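Local coordinates for Thiol:disulfide interchange protein DsbC (Haemophilus influenzae, PDB 1T3B), which probably acts as a periplasmic disulfide isomerase that also passes its own redox-active disulfide bond to other proteins, becoming reduced in the process, at residues V89-M94 with T117-A122; K109-L114 with G194-P199. One frame throughout, in Å; residues are numbered along the deposited sequence.

Both contacts belong to the thioredoxin-like domain. From the N terminus, the chain runs through strand 88-94, then helices 99-105 and 108-113, and returns in strand 116-122, where contact 1 closes this loop as a parallel beta-alpha-beta crossover. The redox-active Cys98-Cys101 disulfide lies within that crossover. Contact 2 starts on its second helix and closes a much longer loop, which takes in strand 116-122, three helices and strand 184-186 before ending at 194-199. The segments alternate along the chain, so the two loops cross. Contact 1 forms the middle of the sheet; contact 2 ties a helix beside that sheet to the start of helix 199-208. They meet where Val118 packs on Tyr111.

Contact 1. Residues V89-M94 with T117-A122; sequences VVTVFM and TVRYLA
Val89 lies beside Thr117, Thr91 beside Arg119 and Phe93 beside Leu121 in a parallel ladder whose two segment axes approach to 4.6 Å and cross at -32°, the twist of a sheet. Val90, Val92 and Met94 donate their N-H groups to Thr117 O, Arg119 O and Leu121 O, the first bond being weak. In return, Val90 O and Val92 O accept from Arg119 N and Leu121 N. The bond from Val92 N to Arg119 O, at 2.8 Å, is the shortest of the set.

Alternation sorts the side chains onto two faces. On one, Arg119 grips Thr91 side-on: NH2 (3.1 Å) and NE (3.3 Å) both reach Thr91 OG1, which lies in the guanidinium plane. Thr91 suits this place because its other branch is apolar: CG2, anti to the backbone N, rests 3.4 Å from Leu121 CD1. Val89 CG1 packs against Arg119 CD and sits over a guanidinium face. Farther along, Leu121 CB makes a CH-pi contact over the Phe93 ring, 4.2 Å from its centroid.

Across the sheet, the Tyr120 ring has Met94 SD over one face and Val118 CG1 over the opposite one, both toward the rim. The Met-aromatic contact, 4.1 Å from SD to the ring centroid, uses methionine's flexibility: the turn at chi2 (-133°) swings SD over the tyrosine. Val92 lies alongside Tyr120, its CB 3.9 Å from CD1.

Strands 88-94 and 116-122 are the two inner strands, with 184-186 beyond the first and 79-81 beyond the second. The backbones of Thr91 and Phe93 are hydrogen-bonded to Val186 and Ser184 of antiparallel strand 184-186. Asn72 OD1 also accepts from Arg119 NH2. Trp140 of helix 131-141 and Leu108 of helix 108-113 pack on Tyr120, while Met94 reaches the redox-active Cys98-Cys101 site.

Contact 2. Residues K109-L114 with G194-P199; sequences KEYNDL and GGYLKP
Tyr196 meets Tyr111 through its ring carbon CE1, which comes 3.4 Å from Tyr111 OH as the two side chains cross obliquely. Its CG is anti to the backbone N (chi1 174°); at the far end of the ring, Tyr196 OH is hydrogen-bonded to Gln107 NE2.

Leu197 contributes its backbone. Its carbonyl O accepts a hydrogen bond of 2.7 Å from Tyr111 OH, bent at the oxygen (C=O...O angle 134°), with the donor tilted 32° from the carbonyl plane. The acceptor also lies at the edge of the tyrosine ring, in its plane. Tyrosine suits a mostly buried position here, since its apolar ring packs against neighbours while its hydroxyl binds a carbonyl of a segment neither helix nor strand. Lys198 passes close by with its backbone, its CB pointing away, and occupies the N-cap position of the helix that follows.

Pro199 opens that helix. A proline fits the first turn, where a backbone N-H would find no carbonyl of a preceding turn to bond, so proline's lack of one costs nothing, and its compact ring makes a good apolar block. Pro199 CG stands over the centre of the Tyr111 ring in a CH-pi contact 4.0 Å from the centroid, the two side chains crossing at about a right angle. The same CG lies 3.5 Å from Glu110 CB, while the carboxylate of Glu110 turns off from the proline. Leu114 CD1 completes the apolar grip, 3.6 Å from Pro199 CB.

Helix 108-113 is thus pinned to the start of helix 199-208, whose Leu202 and Leu203 touch Tyr111 and Leu114. Helix 99-105, carrying Cys101 of the redox-active disulfide, borders the contact: Leu104 packs on both tyrosines, and the Tyr100 ring meets that of Tyr196.

Contact 1. Residues V89-M94 with T117-A122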
loop_
_atom_site.group_PDB
_atom_site.type_symbol
_atom_site.label_atom_id
_atom_site.label_comp_id
_atom_site.label_asym_id
_atom_site.label_seq_id
_atom_site.Cartn_x
_atom_site.Cartn_y
_atom_site.Cartn_z
ATOM N N VAL A 89 25.376 4.359 18.913
ATOM C CA VAL A 89 25.034 2.967 19.192
ATOM C C VAL A 89 24.246 2.406 18.013
ATOM O O VAL A 89 23.015 2.446 18.013
ATOM C CB VAL A 89 24.151 2.860 20.457
ATOM C CG1 VAL A 89 23.798 1.414 20.745
ATOM C CG2 VAL A 89 24.869 3.465 21.633
ATOM N N VAL A 90 24.944 1.872 17.017
ATOM C CA VAL A 90 24.270 1.331 15.846
ATOM C C VAL A 90 24.170 -0.193 15.809
ATOM O O VAL A 90 25.109 -0.889 16.168
ATOM C CB VAL A 90 24.968 1.818 14.571
ATOM C CG1 VAL A 90 25.137 3.321 14.642
ATOM C CG2 VAL A 90 26.322 1.128 14.407
ATOM N N THR A 91 23.014 -0.696 15.379
ATOM C CA THR A 91 22.771 -2.129 15.252
ATOM C C THR A 91 22.990 -2.532 13.793
ATOM O O THR A 91 22.401 -1.954 12.885
ATOM C CB THR A 91 21.346 -2.497 15.637
ATOM O OG1 THR A 91 21.058 -2.007 16.949
ATOM C CG2 THR A 91 21.187 -4.002 15.637
ATOM N N VAL A 92 23.824 -3.541 13.580
ATOM C CA VAL A 92 24.168 -4.001 12.242
ATOM C C VAL A 92 23.652 -5.395 11.966
ATOM O O VAL A 92 23.825 -6.284 12.796
ATOM C CB VAL A 92 25.693 -4.024 12.077
ATOM C CG1 VAL A 92 26.086 -4.583 10.741
ATOM C CG2 VAL A 92 26.237 -2.652 12.269
ATOM N N PHE A 93 23.005 -5.585 10.816
ATOM C CA PHE A 93 22.528 -6.913 10.438
ATOM C C PHE A 93 23.665 -7.506 9.640
ATOM O O PHE A 93 24.098 -6.964 8.633
ATOM C CB PHE A 93 21.247 -6.846 9.619
ATOM C CG PHE A 93 20.029 -6.536 10.438
ATOM C CD1 PHE A 93 19.704 -5.224 10.760
ATOM C CD2 PHE A 93 19.217 -7.560 10.914
ATOM C CE1 PHE A 93 18.585 -4.940 11.546
ATOM C CE2 PHE A 93 18.106 -7.287 11.695
ATOM C CZ PHE A 93 17.789 -5.975 12.012
ATOM N N MET A 94 24.159 -8.637 10.095
ATOM C CA MET A 94 25.315 -9.203 9.459
ATOM C C MET A 94 25.198 -10.673 9.102
ATOM O O MET A 94 24.383 -11.394 9.664
ATOM C CB MET A 94 26.487 -8.937 10.395
ATOM C CG MET A 94 27.761 -9.600 10.039
ATOM S SD MET A 94 28.410 -10.364 11.524
ATOM C CE MET A 94 27.540 -11.887 11.518
ATOM N N THR A 117 29.341 2.205 19.200
ATOM C CA THR A 117 29.136 0.857 19.714
ATOM C C THR A 117 28.436 0.015 18.650
ATOM O O THR A 117 27.309 0.328 18.255
ATOM C CB THR A 117 28.238 0.881 20.962
ATOM O OG1 THR A 117 28.993 1.349 22.082
ATOM C CG2 THR A 117 27.680 -0.496 21.252
ATOM N N VAL A 118 29.086 -1.051 18.193
ATOM C CA VAL A 118 28.494 -1.909 17.174
ATOM C C VAL A 118 27.757 -3.086 17.813
ATOM O O VAL A 118 28.319 -3.820 18.607
ATOM C CB VAL A 118 29.573 -2.425 16.200
ATOM C CG1 VAL A 118 28.946 -3.313 15.148
ATOM C CG2 VAL A 118 30.276 -1.251 15.539
ATOM N N ARG A 119 26.486 -3.253 17.469
ATOM C CA ARG A 119 25.672 -4.332 18.019
ATOM C C ARG A 119 25.159 -5.215 16.885
ATOM O O ARG A 119 24.395 -4.762 16.045
ATOM C CB ARG A 119 24.492 -3.744 18.796
ATOM C CG ARG A 119 24.830 -2.463 19.550
ATOM C CD ARG A 119 23.751 -2.089 20.555
ATOM N NE ARG A 119 22.434 -2.022 19.936
ATOM C CZ ARG A 119 21.316 -1.695 20.573
ATOM N NH1 ARG A 119 21.348 -1.400 21.866
ATOM N NH2 ARG A 119 20.167 -1.662 19.913
ATOM N N TYR A 120 25.575 -6.473 16.861
ATOM C CA TYR A 120 25.159 -7.366 15.796
ATOM C C TYR A 120 23.907 -8.179 16.036
ATOM O O TYR A 120 23.678 -8.724 17.112
ATOM C CB TYR A 120 26.260 -8.368 15.429
ATOM C CG TYR A 120 27.532 -7.808 14.849
ATOM C CD1 TYR A 120 27.543 -7.090 13.652
ATOM C CD2 TYR A 120 28.742 -8.037 15.481
ATOM C CE1 TYR A 120 28.742 -6.619 13.108
ATOM C CE2 TYR A 120 29.930 -7.573 14.948
ATOM C CZ TYR A 120 29.927 -6.870 13.774
ATOM O OH TYR A 120 31.131 -6.416 13.305
ATOM N N LEU A 121 23.124 -8.261 14.969
ATOM C CA LEU A 121 21.908 -9.037 14.893
ATOM C C LEU A 121 22.244 -9.931 13.711
ATOM O O LEU A 121 23.046 -9.556 12.865
ATOM C CB LEU A 121 20.719 -8.144 14.561
ATOM C CG LEU A 121 20.117 -7.443 15.768
ATOM C CD1 LEU A 121 19.011 -6.535 15.354
ATOM C CD2 LEU A 121 19.591 -8.496 16.716
ATOM N N ALA A 122 21.647 -11.108 13.643
ATOM C CA ALA A 122 21.954 -11.998 12.544
ATOM C C ALA A 122 21.024 -11.799 11.365
ATOM O O ALA A 122 19.853 -11.448 11.513
ATOM C CB ALA A 122 21.891 -13.449 13.002
#

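Contact 2. Residues K109-L114 with G194-P199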
loop_
_atom_site.group_PDB
_atom_site.type_symbol
_atom_site.label_atom_id
_atom_site.label_comp_id
_atom_site.label_asym_id
_atom_site.label_seq_id
_atom_site.Cartn_x
_atom_site.Cartn_y
_atom_site.Cartn_z
ATOM N N LYS A 109 37.592 -1.885 16.109
ATOM C CA LYS A 109 38.483 -1.006 16.867
ATOM C C LYS A 109 38.301 0.439 16.406
ATOM O O LYS A 109 38.179 1.336 17.233
ATOM C CB LYS A 109 39.943 -1.441 16.700
ATOM N N GLU A 110 38.271 0.648 15.086
ATOM C CA GLU A 110 38.077 1.972 14.509
ATOM C C GLU A 110 36.692 2.515 14.842
ATOM O O GLU A 110 36.573 3.624 15.343
ATOM C CB GLU A 110 38.255 1.937 12.994
ATOM C CG GLU A 110 39.693 1.802 12.508
ATOM C CD GLU A 110 40.306 0.454 12.827
ATOM O OE1 GLU A 110 40.455 0.139 14.029
ATOM O OE2 GLU A 110 40.644 -0.290 11.874
ATOM N N TYR A 111 35.642 1.745 14.572
ATOM C CA TYR A 111 34.294 2.220 14.895
ATOM C C TYR A 111 34.233 2.513 16.384
ATOM O O TYR A 111 33.676 3.525 16.811
ATOM C CB TYR A 111 33.207 1.185 14.564
ATOM C CG TYR A 111 33.032 0.882 13.098
ATOM C CD1 TYR A 111 33.640 -0.235 12.520
ATOM C CD2 TYR A 111 32.277 1.719 12.281
ATOM C CE1 TYR A 111 33.508 -0.505 11.177
ATOM C CE2 TYR A 111 32.136 1.457 10.935
ATOM C CZ TYR A 111 32.757 0.345 10.385
ATOM O OH TYR A 111 32.660 0.094 9.038
ATOM N N ASN A 112 34.808 1.609 17.171
ATOM C CA ASN A 112 34.835 1.761 18.615
ATOM C C ASN A 112 35.541 3.045 18.984
ATOM O O ASN A 112 35.060 3.813 19.824
ATOM C CB ASN A 112 35.559 0.584 19.272
ATOM C CG ASN A 112 34.609 -0.516 19.685
ATOM O OD1 ASN A 112 33.443 -0.259 19.978
ATOM N ND2 ASN A 112 35.106 -1.746 19.736
ATOM N N ASP A 113 36.677 3.276 18.334
ATOM C CA ASP A 113 37.471 4.463 18.600
ATOM C C ASP A 113 36.879 5.757 18.062
ATOM O O ASP A 113 37.449 6.814 18.264
ATOM C CB ASP A 113 38.901 4.282 18.085
ATOM C CG ASP A 113 39.738 3.398 18.998
ATOM O OD1 ASP A 113 39.587 3.513 20.237
ATOM O OD2 ASP A 113 40.552 2.599 18.481
ATOM N N LEU A 114 35.751 5.682 17.366
ATOM C CA LEU A 114 35.091 6.892 16.867
ATOM C C LEU A 114 33.878 7.106 17.757
ATOM O O LEU A 114 33.040 7.954 17.482
ATOM C CB LEU A 114 34.637 6.739 15.411
ATOM C CG LEU A 114 35.576 7.155 14.266
ATOM C CD1 LEU A 114 34.980 6.721 12.925
ATOM C CD2 LEU A 114 35.789 8.664 14.281
ATOM N N GLY A 194 21.418 1.131 5.638
ATOM C CA GLY A 194 21.756 -0.183 5.116
ATOM C C GLY A 194 22.810 -0.200 4.024
ATOM O O GLY A 194 22.611 0.368 2.949
ATOM N N GLY A 195 23.929 -0.861 4.302
ATOM C CA GLY A 195 25.012 -0.952 3.345
ATOM C C GLY A 195 26.311 -0.721 4.077
ATOM O O GLY A 195 26.307 -0.148 5.150
ATOM N N TYR A 196 27.429 -1.159 3.526
ATOM C CA TYR A 196 28.687 -0.942 4.214
ATOM C C TYR A 196 29.052 0.527 4.223
ATOM O O TYR A 196 28.781 1.257 3.269
ATOM C CB TYR A 196 29.810 -1.733 3.551
ATOM C CG TYR A 196 31.187 -1.440 4.115
ATOM C CD1 TYR A 196 31.456 -1.586 5.477
ATOM C CD2 TYR A 196 32.228 -1.041 3.281
ATOM C CE1 TYR A 196 32.732 -1.344 5.991
ATOM C CE2 TYR A 196 33.504 -0.798 3.783
ATOM C CZ TYR A 196 33.753 -0.951 5.136
ATOM O OH TYR A 196 35.025 -0.721 5.627
ATOM N N LEU A 197 29.669 0.949 5.317
ATOM C CA LEU A 197 30.117 2.319 5.507
ATOM C C LEU A 197 31.333 2.269 6.407
ATOM O O LEU A 197 31.226 1.838 7.554
ATOM C CB LEU A 197 29.037 3.171 6.186
ATOM C CG LEU A 197 27.910 3.782 5.348
ATOM C CD1 LEU A 197 26.929 4.491 6.256
ATOM C CD2 LEU A 197 28.480 4.747 4.353
ATOM N N LYS A 198 32.483 2.697 5.883
ATOM C CA LYS A 198 33.720 2.714 6.654
ATOM C C LYS A 198 33.527 3.534 7.933
ATOM O O LYS A 198 32.581 4.318 8.042
ATOM C CB LYS A 198 34.868 3.262 5.791
ATOM C CG LYS A 198 34.571 4.566 5.061
ATOM C CD LYS A 198 35.524 4.809 3.885
ATOM C CE LYS A 198 36.959 5.046 4.340
ATOM N NZ LYS A 198 37.902 5.191 3.189
ATOM N N PRO A 199 34.407 3.346 8.928
ATOM C CA PRO A 199 34.294 4.080 10.191
ATOM C C PRO A 199 33.894 5.546 10.002
ATOM O O PRO A 199 32.745 5.914 10.251
ATOM C CB PRO A 199 35.684 3.927 10.802
ATOM C CG PRO A 199 36.107 2.598 10.318
ATOM C CD PRO A 199 35.677 2.606 8.871
#